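Local coordinates for protein hepatocyte growth factor-regulated tyrosine kinase substrate (Drosophila melanogaster, PDB 1DVP) that binds phosphoinositides and ubiquitin and drives endosome membrane invagination into multivesicular bodies, promoting degradation of activated tyrosine kinase receptors, at residues N175-C180 / G184-G189; C196-Y201 / K205-C210. All coordinates share one frame; numbering follows the deposited sequence.

Interaction 1 of 2, residues N175-C180 / G184-G189; sequences NRKHHC and GQVFCG. With ZN (zinc ion), chain B; ZN (zinc ion), chain C.
H179 and V186 face each other as a non-hydrogen-bonded antiparallel pair, their side chains running side by side. Followed outward, H179 CB passes Q185 O at 3.8 Å, and with chi1 at -66° the ring lies anti to its own carbonyl carbon, beside V186. V186 CG1 presses on one ring face, 3.6 Å from the centroid, a CH-pi contact that also covers CE1 (3.7 Å). CD2 turns its edge in plane to G184 O at 3.5 Å; NE2 bonds weakly to A159 O, and ND1 hydrogen-bonds a citrate, probably from the crystallisation liquor though it may mark a pocket. W158 of the second subunit stacks on this ring. The next pair is hydrogen-bonded: F187 N donates to H178 O at 2.9 Å, whereas the return bond from H178 N is weak. C180 N to Q185 O (3.0 Å) and G184 N to C180 O continue the pairing; G184's positive phi (79°) comes readily to a residue without a side chain. F187 CE1 packs on C180 CB at 3.5 Å, with CZ 4.0 Å from the zinc that C180 SG binds; C188 SG binds the other. This hairpin carries the basic RKHHCR sequence typical of FYVE zinc fingers, consistent with phosphoinositide binding.

Interaction 2 of 2, residues C196-Y201 / K205-C210; sequences CPLPKY and KEVRVC. With ZN (zinc ion), chain C.
The C196 carbonyl takes V207 N at 2.9 Å from C196 O, the donor standing above the carbonyl plane, 55° out of it, and V207 CG2 also comes within 3.4 Å of C196 O. C196 N returns a bond to V207 O at 3.1 Å. This is the one bridged pair between 196-201 and 205-210, because the strands diverge, their axes 98° apart, and L198 N is already 4.4 Å from K205 O; the sheet continues where V209 pairs with K194. The proline ring serves as an apolar surface: P197 CD touches E206 CG at 3.3 Å, the two side chains lying alongside each other and pointing the same way. Beyond CG the glutamate is extended, so its carboxylate is carried outward, where OE2 makes a weak bond to Q195. P197 CA also gives a CA-H...O contact to K205 O. L198 CD1 crosses over V207 CG2 at 3.7 Å, and V209 CG1 closes on C196 SG at 4.1 Å. That sulfur stands between the backbone N and the carbonyl carbon (chi1 69°), directed at V209. The branched methyls of L198, V207 and V209 and the C196 thiol meet here without demanding hydrogen bonds, and L217 and F214 of helix 211-219 pack against this patch. C210 SG binds zinc at 2.4 Å and caps that helix. A short antiparallel strand pair leading into a zinc cysteine and then the C-terminal helix is the second half of the FYVE zinc-finger fold.

Both interactions are two-stranded antiparallel pairings of the same FYVE domain; interaction 1 is a beta hairpin, while in interaction 2 the strands cross steeply and the chain between them turns a corner at K205. They meet at a shared zinc: C180 from interaction 1 and C210 from interaction 2 bind it with C183 and C213. F187 CZ also packs on C210 CB at 3.3 Å. Interaction 1 is the more buried, spans both zinc sites, is rich in histidine and basic residues and reaches the second subunit. Interaction 2 combines an exposed flank, K205 and E206, with an apolar side resting on helix 211-219. Both reach citrate, probably a crystallisation additive: H178 and H179 from interaction 1, R208 from interaction 2.

Interaction 1 of 2, residues N175-C180 / G184-G189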
loop_
_atom_site.group_PDB
_atom_site.type_symbol
_atom_site.label_atom_id
_atom_site.label_comp_id
_atom_site.label_asym_id
_atom_site.label_seq_id
_atom_site.Cartn_x
_atom_site.Cartn_y
_atom_site.Cartn_z
ATOM N N ASN A 175 11.760 -3.305 -12.274
ATOM C CA ASN A 175 11.010 -4.450 -11.741
ATOM C C ASN A 175 10.709 -4.030 -10.302
ATOM O O ASN A 175 11.304 -4.513 -9.385
ATOM C CB ASN A 175 11.896 -5.702 -11.803
ATOM C CG ASN A 175 11.137 -7.005 -11.603
ATOM O OD1 ASN A 175 9.966 -7.013 -11.295
ATOM N ND2 ASN A 175 11.841 -8.144 -11.774
ATOM N N ARG A 176 9.767 -3.107 -10.142
ATOM C CA ARG A 176 9.424 -2.509 -8.860
ATOM C C ARG A 176 8.398 -3.266 -8.005
ATOM O O ARG A 176 7.707 -4.196 -8.458
ATOM C CB ARG A 176 8.935 -1.084 -9.120
ATOM C CG ARG A 176 7.627 -1.052 -9.928
ATOM C CD ARG A 176 7.084 0.378 -10.072
ATOM N NE ARG A 176 5.910 0.394 -10.932
ATOM C CZ ARG A 176 4.648 0.374 -10.555
ATOM N NH1 ARG A 176 4.264 0.352 -9.251
ATOM N NH2 ARG A 176 3.740 0.315 -11.539
ATOM N N LYS A 177 8.276 -2.820 -6.763
ATOM C CA LYS A 177 7.379 -3.461 -5.823
ATOM C C LYS A 177 5.932 -3.083 -6.003
ATOM O O LYS A 177 5.586 -2.047 -6.609
ATOM C CB LYS A 177 7.825 -3.143 -4.404
ATOM C CG LYS A 177 7.916 -1.658 -4.117
ATOM C CD LYS A 177 8.654 -1.407 -2.756
ATOM C CE LYS A 177 9.874 -2.294 -2.657
ATOM N NZ LYS A 177 11.141 -1.633 -3.185
ATOM N N HIS A 178 5.089 -3.963 -5.496
ATOM C CA HIS A 178 3.651 -3.771 -5.549
ATOM C C HIS A 178 3.159 -4.430 -4.284
ATOM O O HIS A 178 3.729 -5.460 -3.900
ATOM C CB HIS A 178 3.025 -4.517 -6.743
ATOM C CG HIS A 178 3.544 -4.099 -8.073
ATOM N ND1 HIS A 178 3.029 -3.021 -8.788
ATOM C CD2 HIS A 178 4.594 -4.576 -8.797
ATOM C CE1 HIS A 178 3.754 -2.851 -9.880
ATOM N NE2 HIS A 178 4.710 -3.776 -9.908
ATOM N N HIS A 179 2.151 -3.853 -3.605
ATOM C CA HIS A 179 1.641 -4.537 -2.429
ATOM C C HIS A 179 0.411 -5.387 -2.759
ATOM O O HIS A 179 -0.451 -5.017 -3.599
ATOM C CB HIS A 179 1.231 -3.532 -1.310
ATOM C CG HIS A 179 2.380 -2.767 -0.731
ATOM N ND1 HIS A 179 2.975 -1.699 -1.379
ATOM C CD2 HIS A 179 3.042 -2.914 0.446
ATOM C CE1 HIS A 179 3.948 -1.221 -0.627
ATOM N NE2 HIS A 179 4.009 -1.942 0.485
ATOM N N CYS A 180 0.330 -6.540 -2.107
ATOM C CA CYS A 180 -0.836 -7.405 -2.185
ATOM C C CYS A 180 -1.834 -6.719 -1.220
ATOM O O CYS A 180 -1.505 -6.489 -0.051
ATOM C CB CYS A 180 -0.541 -8.781 -1.596
ATOM S SG CYS A 180 -1.987 -9.859 -1.381
ATOM N N GLY A 184 -0.703 -7.529 2.542
ATOM C CA GLY A 184 0.154 -6.361 2.773
ATOM C C GLY A 184 1.638 -6.512 2.425
ATOM O O GLY A 184 2.390 -5.562 2.572
ATOM N N GLN A 185 2.084 -7.700 1.993
ATOM C CA GLN A 185 3.512 -7.855 1.615
ATOM C C GLN A 185 3.778 -7.223 0.250
ATOM O O GLN A 185 2.803 -6.932 -0.480
ATOM C CB GLN A 185 3.901 -9.344 1.536
ATOM C CG GLN A 185 4.318 -9.859 2.913
ATOM C CD GLN A 185 5.663 -9.261 3.318
ATOM O OE1 GLN A 185 6.403 -8.585 2.514
ATOM N NE2 GLN A 185 6.015 -9.505 4.528
ATOM N N VAL A 186 5.074 -7.065 -0.094
ATOM C CA VAL A 186 5.496 -6.479 -1.384
ATOM C C VAL A 186 5.942 -7.679 -2.195
ATOM O O VAL A 186 6.513 -8.612 -1.621
ATOM C CB VAL A 186 6.699 -5.467 -1.307
ATOM C CG1 VAL A 186 6.211 -4.111 -0.727
ATOM C CG2 VAL A 186 7.783 -6.024 -0.433
ATOM N N PHE A 187 5.628 -7.619 -3.489
ATOM C CA PHE A 187 5.902 -8.639 -4.496
ATOM C C PHE A 187 6.207 -7.959 -5.835
ATOM O O PHE A 187 5.904 -6.744 -6.031
ATOM C CB PHE A 187 4.641 -9.505 -4.736
ATOM C CG PHE A 187 4.061 -10.130 -3.483
ATOM C CD1 PHE A 187 3.267 -9.399 -2.585
ATOM C CD2 PHE A 187 4.284 -11.477 -3.214
ATOM C CE1 PHE A 187 2.700 -10.001 -1.436
ATOM C CE2 PHE A 187 3.747 -12.086 -2.093
ATOM C CZ PHE A 187 2.936 -11.334 -1.180
ATOM N N CYS A 188 6.783 -8.749 -6.744
ATOM C CA CYS A 188 7.059 -8.303 -8.093
ATOM C C CYS A 188 5.675 -8.371 -8.820
ATOM O O CYS A 188 4.703 -8.900 -8.304
ATOM C CB CYS A 188 8.049 -9.236 -8.809
ATOM S SG CYS A 188 7.415 -10.924 -9.052
ATOM N N GLY A 189 5.604 -7.753 -9.980
ATOM C CA GLY A 189 4.377 -7.714 -10.758
ATOM C C GLY A 189 3.944 -9.125 -11.201
ATOM O O GLY A 189 2.758 -9.411 -11.175
HETATM ZN ZN ZN B . 7.801 -12.408 -7.447
HETATM ZN ZN ZN C . -0.977 -11.674 -0.403
HETATM O O HOH W 1 7.506 -5.800 -10.588
#

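Interaction 2 of 2, residues C196-Y201 / K205-C210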
loop_
_atom_site.group_PDB
_atom_site.type_symbol
_atom_site.label_atom_id
_atom_site.label_comp_id
_atom_site.label_asym_id
_atom_site.label_seq_id
_atom_site.Cartn_x
_atom_site.Cartn_y
_atom_site.Cartn_z
ATOM N N CYS A 196 -8.814 -9.646 -7.402
ATOM C CA CYS A 196 -10.107 -10.111 -6.925
ATOM C C CYS A 196 -10.613 -9.149 -5.860
ATOM O O CYS A 196 -9.858 -8.316 -5.325
ATOM C CB CYS A 196 -10.040 -11.539 -6.367
ATOM S SG CYS A 196 -9.138 -11.734 -4.827
ATOM N N PRO A 197 -11.924 -9.221 -5.574
ATOM C CA PRO A 197 -12.427 -8.299 -4.556
ATOM C C PRO A 197 -12.105 -8.784 -3.158
ATOM O O PRO A 197 -11.770 -9.956 -2.969
ATOM C CB PRO A 197 -13.936 -8.225 -4.867
ATOM C CG PRO A 197 -14.229 -9.524 -5.501
ATOM C CD PRO A 197 -13.015 -9.800 -6.372
ATOM N N LEU A 198 -12.131 -7.882 -2.180
ATOM C CA LEU A 198 -11.867 -8.291 -0.803
ATOM C C LEU A 198 -12.982 -7.608 -0.056
ATOM O O LEU A 198 -12.790 -6.677 0.758
ATOM C CB LEU A 198 -10.503 -7.801 -0.366
ATOM C CG LEU A 198 -9.365 -8.417 -1.211
ATOM C CD1 LEU A 198 -8.081 -7.662 -0.919
ATOM C CD2 LEU A 198 -9.196 -9.885 -0.892
ATOM N N PRO A 199 -14.187 -8.100 -0.312
ATOM C CA PRO A 199 -15.349 -7.488 0.331
ATOM C C PRO A 199 -15.324 -7.460 1.870
ATOM O O PRO A 199 -15.916 -6.582 2.494
ATOM C CB PRO A 199 -16.517 -8.233 -0.323
ATOM C CG PRO A 199 -15.933 -9.622 -0.592
ATOM C CD PRO A 199 -14.504 -9.367 -1.007
ATOM N N LYS A 200 -14.599 -8.372 2.488
ATOM C CA LYS A 200 -14.548 -8.355 3.949
ATOM C C LYS A 200 -13.758 -7.190 4.502
ATOM O O LYS A 200 -13.883 -6.842 5.689
ATOM C CB LYS A 200 -13.994 -9.657 4.500
ATOM C CG LYS A 200 -15.019 -10.736 4.538
ATOM C CD LYS A 200 -14.358 -12.108 4.456
ATOM C CE LYS A 200 -15.237 -13.156 3.684
ATOM N NZ LYS A 200 -15.021 -13.083 2.189
ATOM N N TYR A 201 -12.938 -6.599 3.659
ATOM C CA TYR A 201 -12.180 -5.427 4.041
ATOM C C TYR A 201 -12.867 -4.173 3.499
ATOM O O TYR A 201 -12.266 -3.112 3.502
ATOM C CB TYR A 201 -10.763 -5.422 3.442
ATOM C CG TYR A 201 -9.838 -6.496 3.921
ATOM C CD1 TYR A 201 -10.064 -7.179 5.097
ATOM C CD2 TYR A 201 -8.687 -6.791 3.183
ATOM C CE1 TYR A 201 -9.149 -8.156 5.542
ATOM C CE2 TYR A 201 -7.795 -7.718 3.601
ATOM C CZ TYR A 201 -8.016 -8.409 4.783
ATOM O OH TYR A 201 -7.053 -9.307 5.189
ATOM N N LYS A 205 -14.434 -3.715 -5.416
ATOM C CA LYS A 205 -13.755 -3.819 -6.705
ATOM C C LYS A 205 -12.584 -4.828 -6.631
ATOM O O LYS A 205 -12.048 -5.123 -5.556
ATOM C CB LYS A 205 -13.226 -2.447 -7.077
ATOM C CG LYS A 205 -11.995 -2.021 -6.254
ATOM C CD LYS A 205 -11.595 -0.570 -6.534
ATOM C CE LYS A 205 -11.379 -0.326 -7.997
ATOM N NZ LYS A 205 -9.928 -0.529 -8.371
ATOM N N GLU A 206 -12.207 -5.376 -7.775
ATOM C CA GLU A 206 -11.114 -6.330 -7.833
ATOM C C GLU A 206 -9.810 -5.550 -7.701
ATOM O O GLU A 206 -9.582 -4.610 -8.451
ATOM C CB GLU A 206 -11.152 -7.080 -9.151
ATOM C CG GLU A 206 -12.208 -8.156 -9.119
ATOM C CD GLU A 206 -12.220 -9.018 -10.347
ATOM O OE1 GLU A 206 -13.075 -9.931 -10.422
ATOM O OE2 GLU A 206 -11.373 -8.783 -11.236
ATOM N N VAL A 207 -8.983 -5.937 -6.736
ATOM C CA VAL A 207 -7.725 -5.269 -6.490
ATOM C C VAL A 207 -6.559 -6.292 -6.613
ATOM O O VAL A 207 -6.763 -7.505 -6.586
ATOM C CB VAL A 207 -7.721 -4.641 -5.070
ATOM C CG1 VAL A 207 -8.721 -3.467 -4.978
ATOM C CG2 VAL A 207 -8.084 -5.694 -4.040
ATOM N N ARG A 208 -5.325 -5.785 -6.700
ATOM C CA ARG A 208 -4.140 -6.648 -6.844
ATOM C C ARG A 208 -3.914 -7.558 -5.610
ATOM O O ARG A 208 -3.996 -7.063 -4.507
ATOM C CB ARG A 208 -2.914 -5.736 -7.055
ATOM C CG ARG A 208 -1.573 -6.501 -7.070
ATOM C CD ARG A 208 -0.402 -5.558 -6.962
ATOM N NE ARG A 208 -0.425 -4.599 -8.055
ATOM C CZ ARG A 208 0.007 -4.829 -9.289
ATOM N NH1 ARG A 208 0.507 -6.003 -9.612
ATOM N NH2 ARG A 208 -0.040 -3.870 -10.191
ATOM N N VAL A 209 -3.697 -8.882 -5.800
ATOM C CA VAL A 209 -3.375 -9.795 -4.707
ATOM C C VAL A 209 -2.175 -10.711 -5.145
ATOM O O VAL A 209 -1.928 -10.896 -6.325
ATOM C CB VAL A 209 -4.560 -10.710 -4.319
ATOM C CG1 VAL A 209 -5.700 -9.895 -3.679
ATOM C CG2 VAL A 209 -5.123 -11.428 -5.532
ATOM N N CYS A 210 -1.442 -11.269 -4.204
ATOM C CA CYS A 210 -0.349 -12.171 -4.528
ATOM C C CYS A 210 -0.938 -13.591 -4.789
ATOM O O CYS A 210 -2.100 -13.909 -4.453
ATOM C CB CYS A 210 0.659 -12.218 -3.367
ATOM S SG CYS A 210 0.072 -13.151 -1.996
HETATM ZN ZN ZN C . -0.977 -11.674 -0.403
#